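Local coordinates for TarM (Staphylococcus aureus subsp. aureus 21178, PDB 4X7R), which belongs to the GT-B clan of glycosyltransferases, with two Rossmann-like domains facing each other across a cleft that holds uridine-5'-diphosphate and glycan ligands, at residues A[254-259]-A[330-335]; A[397-402]-A[447-452]; A[407-412]-A[419-424]; A[246-251]-A[284-289]. The protein carries 1 engineered substitution. One frame throughout, in Å; residues are numbered along the deposited sequence.

Contact 1. Residues A[254-259]-A[330-335]; sequences ENFDDT and TKRIDL. With UDP (uridine-5'-diphosphate), chain E.
The Phe-256 ring meets 330-335 mainly through its edge atoms CE1, CE2 and CZ: CD of Arg-332 lies near the ring plane, 3.7 Å from CE1, and the backbone N of Thr-330 also lies in that plane beside CZ. CA of Thr-330 approaches CZ obliquely, 3.7 Å away. The guanidinium plane of Arg-332 and the ring plane are 57° apart; CD1 of Leu-335 sits over the centre of one guanidinium face, 3.7 Å above it, while Asp-334 fills an edge. The chain, bent at chi2 and chi3 (-59° and -57°), brings NE to OD1 of Asp-334 at 2.8 Å and NH2 to OD2 of Asp-334 at 2.9 Å, a side-on two-nitrogen salt bridge. Thr-330 turns its CG2 methyl to the Asn-255 amide, 3.4 Å from ND2, whereas OD1 of Asn-255 is hydrogen-bonded to Lys-263. Phe-256 also packs edge-to-face with Tyr-402. On the far side of 330-335, NZ of Lys-331 donates to UDP O3B (3.0 Å) and O3A, and forms a salt bridge with Glu-403. A loop following a strand of the first parallel sheet thus meets the lead-in to helix 333-346 of the second, beside the diphosphate site in the interdomain cleft of a GT-B fold.

Contact 2. Residues A[397-402]-A[447-452]; sequences VSTSQY and NDMADK
Met-449 makes every cross-contact with 397-402, and its terminal CE does most of the work. CE packs against two methyls at once, CG2 of Val-397 and CG2 of Thr-399, each 3.4 Å away and closer than ordinary van der Waals carbon contact. The side chain gets there by running out straight from helix 446-457. CG is anti to the backbone N (chi1 -163°), the chain stays extended through chi2 to SD, and only the last torsion bends (chi3 96°), swinging CE off the line of the chain. The sulphur, one atom back, remains in the same group of contacts, with SD of Met-449 3.9 Å from CG2 of Thr-399 and 4.0 Å from CG2 of Val-397. Met-449 crosses both partners at about a right angle. Val-397 offers CG2 because its other methyl, CG1, takes the place between backbone N and carbonyl carbon (chi1 67°). Thr-399 puts OG1 in the equivalent place; that hydroxyl is hydrogen-bonded to the backbone oxygens of Arg-332 and Lys-331, which probably helps to hold the rotation that presents CG2 to the methionine. All the touching residues are buried, and the contact is apolar apart from the nearby carbonyl of Ser-398. Around it, Leu-336 of helix 333-346 touches Val-397 and Thr-399, Val-339 of the same helix touches Met-449, and Val-420 and Phe-422 of strand 419-422 and Ile-441 of strand 438-441 complete the methionine's surroundings between helices and sheet.

Contact 3. Residues A[407-412]-A[419-424]; sequences LSMIEA and VVAFDI. With UDP (uridine-5'-diphosphate), chain E; 3YW ((2S)-2,3-dihydroxypropyl 2-acetamido-2-deoxy-alpha-D-glucopyranoside), chain F.
Helix 407-414 and strand 419-422 are the second and third elements of a beta-alpha-beta unit begun by strand 395-398, and Met-409 packs against Val-419 and Ala-421 where they meet. The axes of the short helix and strand segments approach to 9.5 Å with N-to-C directions 157° apart, so the strand runs back nearly antiparallel to the helix. CG of Met-409 lies 3.9 Å from CG1 of Val-419, the two side chains crossing at about a right angle. The other methyl, CG2 of Val-419, sits 3.5 Å from the backbone O of Met-409 and near CB of Ala-412. A nearly trans chi2 (-176°) carries SD of Met-409 out to 3.9 Å from CB of Ala-421. The N-terminal end of the helix faces the ligands: Leu-407 N donates to UDP O1A at 2.9 Å, and Ser-408 N to UDP O2A at 3.0 Å, the latter nearly straight (168°). One turn on, OE1 of Glu-411 accepts from UDP O2' at 2.7 Å; OE2 accepts from O3', at a doubtfully short separation. With Glu-403, which binds 3YW, Glu-411 matches the E-X7-E spacing known from several families of GT-B glycosyltransferases. The chemistry is therefore divided: an apolar face seats the helix on the sheet, while its first amides, probably aided by the helix dipole, meet the alpha-phosphate and Glu-411 meets the ribose, most securely at O2'.

Contact 4. Residues A[246-251]-A[284-289]; sequences GVIHVN and EAQRLD. With 3YW ((2S)-2,3-dihydroxypropyl 2-acetamido-2-deoxy-alpha-D-glucopyranoside), chain F.
At the C-terminal end of strand 243-247, in the parallel sheet of the first Rossmann-like domain, the chain passes into the ligand cleft, and Gln-286 of helix 284-293 grips it from behind. NE2 of Gln-286 donates to O of Val-250 at 2.8 Å, with an N-H...O angle of 162°; the acceptor lies close to the amide plane, and the donor is tilted 18° from the carbonyl plane. NE2 is also hydrogen-bonded to ND1 of His-252. CG anti to the backbone N (chi1 -171°) and an extended chain beyond carry the amide this far. A water lies 2.6 Å from OE1 of Gln-286 and 2.7 Å from O of Ile-248, while CG2 of Ile-248 rests 3.9 Å from NE2 of Gln-286. The side chains of His-249 and Val-250 leave the backbone away from the helix: ND1 of His-249 is hydrogen-bonded to O6 of 3YW at 2.7 Å, in the ring plane, and CG1 of Val-250 is 3.3 Å from O7 of 3YW. Val-247 lies against one face of the imidazole, and Asp-226 bonds NE2. The Gln-286 amide thus satisfies the Val-250 carbonyl directly, with water between OE1 and the Ile-248 carbonyl, consistent with a fixed turn whose other side presents imidazole and methyl to the ligand.

How the contacts relate
From the N terminus, contact 4 opens first, at 246-251, and contact 1 follows almost at once, at 254-259. Contact 4 closes at 284-289 within the first parallel sheet's domain, whereas contact 1 runs on to 330-335 in the second, so the two cross and contact 1 bridges the domains. Contact 2 opens later, at 397-402, and closes at 447-452; the short loop of contact 3 falls wholly within it. Contacts 2 and 3 share a sheet through neighbouring strands 395-398 and 419-422. Contact 2 reaches back to contact 1, with OH of Tyr-402 2.7 Å from N of Phe-256. Around the cleft, contacts 1 and 3 touch UDP, and all four have a residue touching 3YW.

Contact 1. Residues A[254-259]-A[330-335]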
# COMPACT_ATOMS: atom_id res chain seq x y z
N GLU A 254 12.86 3.94 14.14
CA GLU A 254 13.53 3.52 12.92
C GLU A 254 13.82 2.01 13.01
O GLU A 254 14.23 1.51 14.07
CB GLU A 254 14.84 4.29 12.69
CG GLU A 254 14.64 5.61 11.96
CD GLU A 254 14.57 5.55 10.45
OE1 GLU A 254 13.77 4.76 9.89
OE2 GLU A 254 15.30 6.34 9.81
N ASN A 255 13.50 1.31 11.93
CA ASN A 255 13.70 -0.13 11.79
C ASN A 255 15.17 -0.40 11.66
O ASN A 255 15.88 0.44 11.09
CB ASN A 255 12.99 -0.65 10.54
CG ASN A 255 11.51 -0.34 10.52
OD1 ASN A 255 10.81 -0.38 11.54
ND2 ASN A 255 11.00 -0.06 9.33
N PHE A 256 15.63 -1.55 12.18
CA PHE A 256 17.03 -2.00 12.13
C PHE A 256 18.00 -0.91 12.60
O PHE A 256 19.00 -0.62 11.94
CB PHE A 256 17.37 -2.55 10.72
CG PHE A 256 16.36 -3.55 10.20
CD1 PHE A 256 16.24 -4.81 10.78
CD2 PHE A 256 15.51 -3.22 9.16
CE1 PHE A 256 15.29 -5.72 10.31
CE2 PHE A 256 14.57 -4.13 8.69
CZ PHE A 256 14.47 -5.38 9.27
N ASP A 257 17.68 -0.30 13.75
CA ASP A 257 18.44 0.79 14.34
C ASP A 257 18.66 0.56 15.83
O ASP A 257 17.71 0.24 16.56
CB ASP A 257 17.72 2.12 14.10
CG ASP A 257 18.41 3.33 14.69
OD1 ASP A 257 19.40 3.80 14.10
OD2 ASP A 257 18.02 3.75 15.81
N ASP A 258 19.93 0.71 16.27
CA ASP A 258 20.29 0.53 17.67
C ASP A 258 20.54 1.87 18.37
O ASP A 258 20.68 1.90 19.59
CB ASP A 258 21.48 -0.44 17.80
CG ASP A 258 21.24 -1.78 17.11
OD1 ASP A 258 20.08 -2.28 17.16
OD2 ASP A 258 22.19 -2.31 16.50
N THR A 259 20.50 2.97 17.61
CA THR A 259 20.69 4.33 18.13
C THR A 259 19.42 4.92 18.74
O THR A 259 19.49 5.98 19.37
CB THR A 259 21.32 5.27 17.09
OG1 THR A 259 20.41 5.49 16.01
CG2 THR A 259 22.62 4.77 16.58
N THR A 330 11.35 -5.96 7.29
CA THR A 330 10.86 -5.95 8.68
C THR A 330 10.15 -7.23 9.12
O THR A 330 10.10 -7.53 10.31
CB THR A 330 10.06 -4.70 8.99
OG1 THR A 330 8.93 -4.68 8.14
CG2 THR A 330 10.86 -3.43 8.84
N LYS A 331 9.63 -8.00 8.14
CA LYS A 331 8.93 -9.27 8.37
C LYS A 331 9.90 -10.39 8.71
O LYS A 331 9.48 -11.42 9.25
CB LYS A 331 8.04 -9.63 7.16
CG LYS A 331 7.00 -8.56 6.80
CD LYS A 331 5.88 -8.40 7.82
CE LYS A 331 5.07 -7.18 7.49
NZ LYS A 331 4.00 -6.93 8.49
N ARG A 332 11.21 -10.17 8.45
CA ARG A 332 12.30 -11.11 8.74
C ARG A 332 11.98 -12.54 8.33
O ARG A 332 12.07 -13.46 9.14
CB ARG A 332 12.77 -11.02 10.22
CG ARG A 332 13.47 -9.72 10.59
CD ARG A 332 14.73 -9.38 9.78
NE ARG A 332 15.76 -10.43 9.85
CZ ARG A 332 16.68 -10.50 10.79
NH1 ARG A 332 16.71 -9.62 11.78
NH2 ARG A 332 17.59 -11.47 10.76
N ILE A 333 11.58 -12.71 7.05
CA ILE A 333 11.26 -14.02 6.46
C ILE A 333 12.53 -14.88 6.41
O ILE A 333 12.44 -16.10 6.45
CB ILE A 333 10.48 -13.87 5.12
CG1 ILE A 333 9.19 -13.04 5.34
CG2 ILE A 333 10.11 -15.25 4.52
CD1 ILE A 333 8.68 -12.27 4.18
N ASP A 334 13.73 -14.22 6.46
CA ASP A 334 15.03 -14.90 6.54
C ASP A 334 15.11 -15.67 7.84
O ASP A 334 15.59 -16.80 7.83
CB ASP A 334 16.20 -13.89 6.41
CG ASP A 334 16.25 -12.80 7.46
OD1 ASP A 334 15.32 -11.96 7.50
OD2 ASP A 334 17.26 -12.73 8.20
N LEU A 335 14.54 -15.11 8.95
CA LEU A 335 14.47 -15.77 10.25
C LEU A 335 13.46 -16.91 10.22
O LEU A 335 13.68 -17.94 10.86
CB LEU A 335 14.18 -14.80 11.41
CG LEU A 335 15.35 -13.92 11.88
CD1 LEU A 335 14.91 -12.96 12.99
CD2 LEU A 335 16.51 -14.76 12.41
N1 UDP E . -2.22 -9.70 2.31
C2 UDP E . -3.00 -10.36 1.37
N3 UDP E . -2.32 -11.23 0.56
C4 UDP E . -0.96 -11.50 0.57
C5 UDP E . -0.21 -10.74 1.53
C6 UDP E . -0.84 -9.88 2.35
O2 UDP E . -4.20 -10.18 1.26
O4 UDP E . -0.50 -12.36 -0.20
C1' UDP E . -2.94 -8.89 3.32
C2' UDP E . -3.28 -9.66 4.60
O2' UDP E . -4.50 -10.37 4.46
C3' UDP E . -3.40 -8.52 5.61
C4' UDP E . -2.38 -7.50 5.11
O4' UDP E . -2.13 -7.81 3.72
O3' UDP E . -4.70 -7.95 5.77
C5' UDP E . -1.08 -7.48 5.88
O5' UDP E . -1.36 -6.84 7.15
PA UDP E . -0.32 -6.68 8.36
O1A UDP E . -0.87 -5.70 9.33
O2A UDP E . -0.13 -8.05 9.02
O3A UDP E . 1.04 -6.18 7.78
PB UDP E . 1.44 -4.95 6.83
O1B UDP E . 0.57 -3.76 7.14
O2B UDP E . 1.26 -5.35 5.35
O3B UDP E . 2.88 -4.57 7.09

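Contact 2. Residues A[397-402]-A[447-452]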
# COMPACT_ATOMS: atom_id res chain seq x y z
N VAL A 397 2.75 -18.31 11.65
CA VAL A 397 3.98 -17.88 12.27
C VAL A 397 4.29 -16.41 11.95
O VAL A 397 3.94 -15.92 10.87
CB VAL A 397 5.11 -18.86 11.87
CG1 VAL A 397 5.42 -18.77 10.38
CG2 VAL A 397 6.35 -18.67 12.70
N SER A 398 4.91 -15.70 12.92
CA SER A 398 5.36 -14.32 12.74
C SER A 398 6.76 -14.15 13.30
O SER A 398 6.98 -14.34 14.49
CB SER A 398 4.41 -13.32 13.39
OG SER A 398 4.93 -12.01 13.23
N THR A 399 7.72 -13.81 12.41
CA THR A 399 9.12 -13.53 12.77
C THR A 399 9.35 -12.03 12.66
O THR A 399 10.47 -11.57 12.84
CB THR A 399 10.11 -14.33 11.88
OG1 THR A 399 9.73 -14.21 10.50
CG2 THR A 399 10.20 -15.78 12.27
N SER A 400 8.29 -11.26 12.39
CA SER A 400 8.34 -9.80 12.23
C SER A 400 8.98 -9.12 13.43
O SER A 400 8.73 -9.52 14.57
CB SER A 400 6.95 -9.24 11.97
OG SER A 400 7.05 -7.88 11.61
N GLN A 401 9.83 -8.12 13.17
CA GLN A 401 10.54 -7.39 14.22
C GLN A 401 9.84 -6.09 14.58
O GLN A 401 10.13 -5.52 15.64
CB GLN A 401 12.00 -7.12 13.82
CG GLN A 401 12.88 -8.38 13.80
CD GLN A 401 13.48 -8.78 15.11
OE1 GLN A 401 13.59 -7.98 16.05
NE2 GLN A 401 13.96 -10.01 15.18
N TYR A 402 8.99 -5.56 13.68
CA TYR A 402 8.29 -4.30 13.94
C TYR A 402 6.87 -4.34 13.38
O TYR A 402 6.67 -4.72 12.22
CB TYR A 402 9.05 -3.09 13.35
CG TYR A 402 10.55 -3.08 13.57
CD1 TYR A 402 11.11 -2.52 14.71
CD2 TYR A 402 11.42 -3.65 12.63
CE1 TYR A 402 12.49 -2.52 14.92
CE2 TYR A 402 12.80 -3.68 12.85
CZ TYR A 402 13.33 -3.10 13.99
OH TYR A 402 14.68 -3.13 14.20
N ASN A 447 15.27 -21.05 18.16
CA ASN A 447 15.19 -22.40 18.72
C ASN A 447 13.89 -22.62 19.50
O ASN A 447 13.25 -23.66 19.31
CB ASN A 447 16.40 -22.72 19.60
CG ASN A 447 17.73 -22.67 18.89
OD1 ASN A 447 17.84 -22.92 17.68
ND2 ASN A 447 18.78 -22.37 19.65
N ASP A 448 13.52 -21.67 20.37
CA ASP A 448 12.26 -21.76 21.13
C ASP A 448 11.06 -21.63 20.19
O ASP A 448 10.04 -22.28 20.44
CB ASP A 448 12.19 -20.74 22.27
CG ASP A 448 10.99 -20.94 23.19
OD1 ASP A 448 10.81 -22.08 23.70
OD2 ASP A 448 10.20 -19.98 23.37
N MET A 449 11.18 -20.86 19.10
CA MET A 449 10.09 -20.74 18.14
C MET A 449 9.91 -22.04 17.35
O MET A 449 8.77 -22.46 17.13
CB MET A 449 10.29 -19.56 17.20
CG MET A 449 9.02 -19.18 16.51
SD MET A 449 9.19 -17.76 15.43
CE MET A 449 9.43 -18.53 14.04
N ALA A 450 11.04 -22.67 16.93
CA ALA A 450 11.04 -23.96 16.23
C ALA A 450 10.41 -25.04 17.13
O ALA A 450 9.60 -25.83 16.65
CB ALA A 450 12.46 -24.35 15.84
N ASP A 451 10.73 -25.01 18.45
CA ASP A 451 10.20 -25.92 19.46
C ASP A 451 8.68 -25.80 19.61
O ASP A 451 8.00 -26.83 19.68
CB ASP A 451 10.87 -25.69 20.83
CG ASP A 451 12.27 -26.28 20.98
OD1 ASP A 451 12.64 -27.16 20.17
OD2 ASP A 451 12.98 -25.87 21.93
N LYS A 452 8.16 -24.56 19.64
CA LYS A 452 6.72 -24.31 19.80
C LYS A 452 5.91 -24.68 18.57
O LYS A 452 4.79 -25.17 18.71
CB LYS A 452 6.42 -22.88 20.30
CG LYS A 452 7.04 -22.58 21.67
CD LYS A 452 6.41 -23.31 22.85
CE LYS A 452 7.26 -23.24 24.10
NZ LYS A 452 7.31 -21.86 24.67

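Contact 3. Residues A[407-412]-A[419-424]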
# COMPACT_ATOMS: atom_id res chain seq x y z
N LEU A 407 -2.41 -7.25 11.29
CA LEU A 407 -3.68 -7.80 10.82
C LEU A 407 -3.60 -9.26 10.41
O LEU A 407 -4.58 -9.96 10.63
CB LEU A 407 -4.31 -6.94 9.72
CG LEU A 407 -4.75 -5.50 10.12
CD1 LEU A 407 -5.10 -4.69 8.87
CD2 LEU A 407 -5.95 -5.54 11.08
N SER A 408 -2.49 -9.73 9.82
CA SER A 408 -2.35 -11.13 9.38
C SER A 408 -2.43 -12.09 10.56
O SER A 408 -3.14 -13.10 10.48
CB SER A 408 -1.06 -11.35 8.60
OG SER A 408 -1.24 -11.16 7.21
N MET A 409 -1.76 -11.74 11.68
CA MET A 409 -1.81 -12.51 12.92
C MET A 409 -3.26 -12.53 13.45
O MET A 409 -3.78 -13.60 13.76
CB MET A 409 -0.87 -11.91 13.98
CG MET A 409 0.61 -12.11 13.65
SD MET A 409 1.67 -11.48 14.98
CE MET A 409 1.78 -9.74 14.51
N ILE A 410 -3.91 -11.35 13.47
CA ILE A 410 -5.29 -11.20 13.92
C ILE A 410 -6.23 -11.99 13.01
O ILE A 410 -7.10 -12.69 13.51
CB ILE A 410 -5.69 -9.70 14.02
CG1 ILE A 410 -4.90 -9.00 15.18
CG2 ILE A 410 -7.23 -9.55 14.19
CD1 ILE A 410 -5.14 -7.40 15.30
N GLU A 411 -6.02 -11.93 11.67
CA GLU A 411 -6.82 -12.65 10.67
C GLU A 411 -6.73 -14.16 10.88
O GLU A 411 -7.76 -14.82 10.87
CB GLU A 411 -6.40 -12.28 9.24
CG GLU A 411 -6.84 -10.89 8.81
CD GLU A 411 -6.17 -10.36 7.56
OE1 GLU A 411 -5.64 -11.18 6.78
OE2 GLU A 411 -6.16 -9.12 7.37
N ALA A 412 -5.52 -14.68 11.14
CA ALA A 412 -5.27 -16.10 11.41
C ALA A 412 -6.03 -16.55 12.64
O ALA A 412 -6.65 -17.62 12.63
CB ALA A 412 -3.78 -16.34 11.59
N VAL A 419 -1.26 -18.44 16.43
CA VAL A 419 -0.03 -17.75 16.04
C VAL A 419 1.12 -18.06 17.00
O VAL A 419 0.93 -18.10 18.22
CB VAL A 419 -0.26 -16.21 15.93
CG1 VAL A 419 1.00 -15.49 15.47
CG2 VAL A 419 -1.42 -15.90 14.98
N VAL A 420 2.31 -18.30 16.41
CA VAL A 420 3.61 -18.43 17.07
C VAL A 420 4.38 -17.16 16.56
O VAL A 420 4.69 -17.04 15.38
CB VAL A 420 4.31 -19.78 16.79
CG1 VAL A 420 5.61 -19.88 17.59
CG2 VAL A 420 3.40 -20.96 17.14
N ALA A 421 4.53 -16.17 17.44
CA ALA A 421 5.09 -14.88 17.09
C ALA A 421 6.18 -14.40 18.03
O ALA A 421 6.12 -14.65 19.23
CB ALA A 421 3.98 -13.84 17.05
N PHE A 422 7.15 -13.64 17.48
CA PHE A 422 8.16 -12.99 18.31
C PHE A 422 7.44 -11.88 19.10
O PHE A 422 6.65 -11.15 18.50
CB PHE A 422 9.32 -12.42 17.47
CG PHE A 422 10.32 -13.42 16.93
CD1 PHE A 422 10.65 -14.56 17.65
CD2 PHE A 422 10.98 -13.19 15.73
CE1 PHE A 422 11.60 -15.47 17.16
CE2 PHE A 422 11.94 -14.10 15.24
CZ PHE A 422 12.25 -15.23 15.97
N ASP A 423 7.65 -11.81 20.44
CA ASP A 423 7.04 -10.79 21.29
C ASP A 423 7.75 -9.46 21.02
O ASP A 423 8.79 -9.18 21.61
CB ASP A 423 7.12 -11.18 22.80
CG ASP A 423 6.23 -10.32 23.70
OD1 ASP A 423 5.74 -9.27 23.24
OD2 ASP A 423 6.03 -10.70 24.87
N ILE A 424 7.20 -8.66 20.09
CA ILE A 424 7.80 -7.39 19.65
C ILE A 424 6.80 -6.20 19.80
O ILE A 424 5.59 -6.41 19.94
CB ILE A 424 8.32 -7.54 18.17
CG1 ILE A 424 7.22 -7.99 17.17
CG2 ILE A 424 9.52 -8.48 18.07
CD1 ILE A 424 6.40 -6.94 16.55
N1 UDP E . -2.22 -9.70 2.31
C2 UDP E . -3.00 -10.36 1.37
N3 UDP E . -2.32 -11.23 0.56
C4 UDP E . -0.96 -11.50 0.57
C5 UDP E . -0.21 -10.74 1.53
C6 UDP E . -0.84 -9.88 2.35
O2 UDP E . -4.20 -10.18 1.26
O4 UDP E . -0.50 -12.36 -0.20
C1' UDP E . -2.94 -8.89 3.32
C2' UDP E . -3.28 -9.66 4.60
O2' UDP E . -4.50 -10.37 4.46
C3' UDP E . -3.40 -8.52 5.61
C4' UDP E . -2.38 -7.50 5.11
O4' UDP E . -2.13 -7.81 3.72
O3' UDP E . -4.70 -7.95 5.77
C5' UDP E . -1.08 -7.48 5.88
O5' UDP E . -1.36 -6.84 7.15
PA UDP E . -0.32 -6.68 8.36
O1A UDP E . -0.87 -5.70 9.33
O2A UDP E . -0.13 -8.05 9.02
O3A UDP E . 1.04 -6.18 7.78
PB UDP E . 1.44 -4.95 6.83
O1B UDP E . 0.57 -3.76 7.14
O2B UDP E . 1.26 -5.35 5.35
O3B UDP E . 2.88 -4.57 7.09
O3A 3YW F . 4.36 1.84 5.97
C4A 3YW F . 1.37 -0.30 6.71
C5A 3YW F . 2.81 0.06 6.46
O5 3YW F . -0.52 -0.99 9.04
C6A 3YW F . 3.00 1.55 6.30
C5 3YW F . -1.29 -2.14 9.43
C6 3YW F . -2.73 -1.69 9.46
C4 3YW F . -0.75 -2.66 10.76
O6 3YW F . -2.94 -0.63 10.37
C3 3YW F . 0.67 -3.18 10.53
O4 3YW F . -1.56 -3.73 11.23
O3 3YW F . 1.25 -3.66 11.74
O7 3YW F . 4.17 -1.85 10.82
C7 3YW F . 3.96 -2.61 9.88
C8 3YW F . 5.05 -3.44 9.28
N2 3YW F . 2.75 -2.75 9.33
C2 3YW F . 1.56 -2.12 9.88
C1 3YW F . 0.87 -1.23 8.83
O1 3YW F . 1.20 -1.49 7.49
O2 3YW F . 3.26 -0.62 5.29

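Contact 4. Residues A[246-251]-A[284-289]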
# COMPACT_ATOMS: atom_id res chain seq x y z
N GLY A 246 -4.34 12.06 12.06
CA GLY A 246 -3.24 11.30 11.49
C GLY A 246 -3.31 9.92 12.10
O GLY A 246 -3.49 9.82 13.32
N VAL A 247 -3.25 8.84 11.28
CA VAL A 247 -3.21 7.48 11.82
C VAL A 247 -1.79 6.95 11.60
O VAL A 247 -1.34 6.89 10.45
CB VAL A 247 -4.28 6.49 11.24
CG1 VAL A 247 -4.04 5.06 11.75
CG2 VAL A 247 -5.71 6.93 11.56
N ILE A 248 -1.09 6.59 12.69
CA ILE A 248 0.25 5.99 12.62
C ILE A 248 0.06 4.46 12.57
O ILE A 248 -0.58 3.87 13.44
CB ILE A 248 1.18 6.54 13.73
CG1 ILE A 248 1.59 8.00 13.32
CG2 ILE A 248 2.41 5.64 13.90
CD1 ILE A 248 2.28 8.81 14.26
N HIS A 249 0.49 3.85 11.48
CA HIS A 249 0.26 2.42 11.24
C HIS A 249 1.44 1.55 11.66
O HIS A 249 1.33 0.32 11.68
CB HIS A 249 -0.06 2.19 9.75
CG HIS A 249 -1.41 2.67 9.35
ND1 HIS A 249 -2.52 1.85 9.43
CD2 HIS A 249 -1.80 3.88 8.89
CE1 HIS A 249 -3.54 2.58 9.00
NE2 HIS A 249 -3.15 3.81 8.68
N VAL A 250 2.56 2.15 12.01
CA VAL A 250 3.81 1.41 12.26
C VAL A 250 4.44 1.75 13.62
O VAL A 250 4.10 2.75 14.24
CB VAL A 250 4.83 1.70 11.11
CG1 VAL A 250 4.28 1.31 9.73
CG2 VAL A 250 5.25 3.17 11.10
N ASN A 251 5.44 0.97 14.00
CA ASN A 251 6.27 1.30 15.13
C ASN A 251 7.03 2.57 14.67
O ASN A 251 7.63 2.59 13.58
CB ASN A 251 7.22 0.13 15.45
CG ASN A 251 8.06 0.34 16.69
OD1 ASN A 251 8.46 1.47 17.00
ND2 ASN A 251 8.36 -0.73 17.43
N GLU A 284 -2.27 0.51 22.99
CA GLU A 284 -2.08 1.35 24.19
C GLU A 284 -0.60 1.54 24.48
O GLU A 284 -0.19 2.63 24.89
CB GLU A 284 -2.79 0.76 25.44
CG GLU A 284 -4.31 0.62 25.30
CD GLU A 284 -5.14 1.90 25.20
OE1 GLU A 284 -4.59 2.99 25.46
OE2 GLU A 284 -6.33 1.80 24.82
N ALA A 285 0.21 0.49 24.28
CA ALA A 285 1.66 0.55 24.57
C ALA A 285 2.37 1.59 23.72
O ALA A 285 3.17 2.36 24.27
CB ALA A 285 2.30 -0.83 24.42
N GLN A 286 2.03 1.71 22.43
CA GLN A 286 2.65 2.73 21.59
C GLN A 286 2.28 4.12 22.05
O GLN A 286 3.13 5.01 22.02
CB GLN A 286 2.29 2.54 20.08
CG GLN A 286 3.10 3.47 19.14
CD GLN A 286 3.00 3.14 17.67
OE1 GLN A 286 2.09 2.47 17.22
NE2 GLN A 286 3.92 3.66 16.87
N ARG A 287 1.01 4.34 22.46
CA ARG A 287 0.53 5.64 22.95
C ARG A 287 1.34 6.09 24.17
O ARG A 287 1.80 7.24 24.21
CB ARG A 287 -0.97 5.59 23.30
CG ARG A 287 -1.47 6.86 23.95
CD ARG A 287 -2.97 6.81 24.21
NE ARG A 287 -3.37 8.00 24.96
CZ ARG A 287 -3.35 8.08 26.28
NH1 ARG A 287 -2.97 7.03 27.01
NH2 ARG A 287 -3.70 9.20 26.89
N LEU A 288 1.56 5.18 25.12
CA LEU A 288 2.35 5.47 26.32
C LEU A 288 3.80 5.77 25.97
O LEU A 288 4.38 6.72 26.52
CB LEU A 288 2.24 4.32 27.35
CG LEU A 288 0.81 4.04 27.87
CD1 LEU A 288 0.75 2.73 28.63
CD2 LEU A 288 0.31 5.16 28.74
N ASP A 289 4.40 4.98 25.05
CA ASP A 289 5.78 5.21 24.61
C ASP A 289 5.92 6.58 23.98
O ASP A 289 6.84 7.31 24.30
CB ASP A 289 6.25 4.12 23.62
CG ASP A 289 6.46 2.77 24.26
OD1 ASP A 289 6.56 2.71 25.50
OD2 ASP A 289 6.59 1.78 23.52
O3A 3YW F . 4.36 1.84 5.97
C4A 3YW F . 1.37 -0.30 6.71
C5A 3YW F . 2.81 0.06 6.46
O5 3YW F . -0.52 -0.99 9.04
C6A 3YW F . 3.00 1.55 6.30
C5 3YW F . -1.29 -2.14 9.43
C6 3YW F . -2.73 -1.69 9.46
C4 3YW F . -0.75 -2.66 10.76
O6 3YW F . -2.94 -0.63 10.37
C3 3YW F . 0.67 -3.18 10.53
O4 3YW F . -1.56 -3.73 11.23
O3 3YW F . 1.25 -3.66 11.74
O7 3YW F . 4.17 -1.85 10.82
C7 3YW F . 3.96 -2.61 9.88
C8 3YW F . 5.05 -3.44 9.28
N2 3YW F . 2.75 -2.75 9.33
C2 3YW F . 1.56 -2.12 9.88
C1 3YW F . 0.87 -1.23 8.83
O1 3YW F . 1.20 -1.49 7.49
O2 3YW F . 3.26 -0.62 5.29
O HOH W 1 0.16 2.25 15.50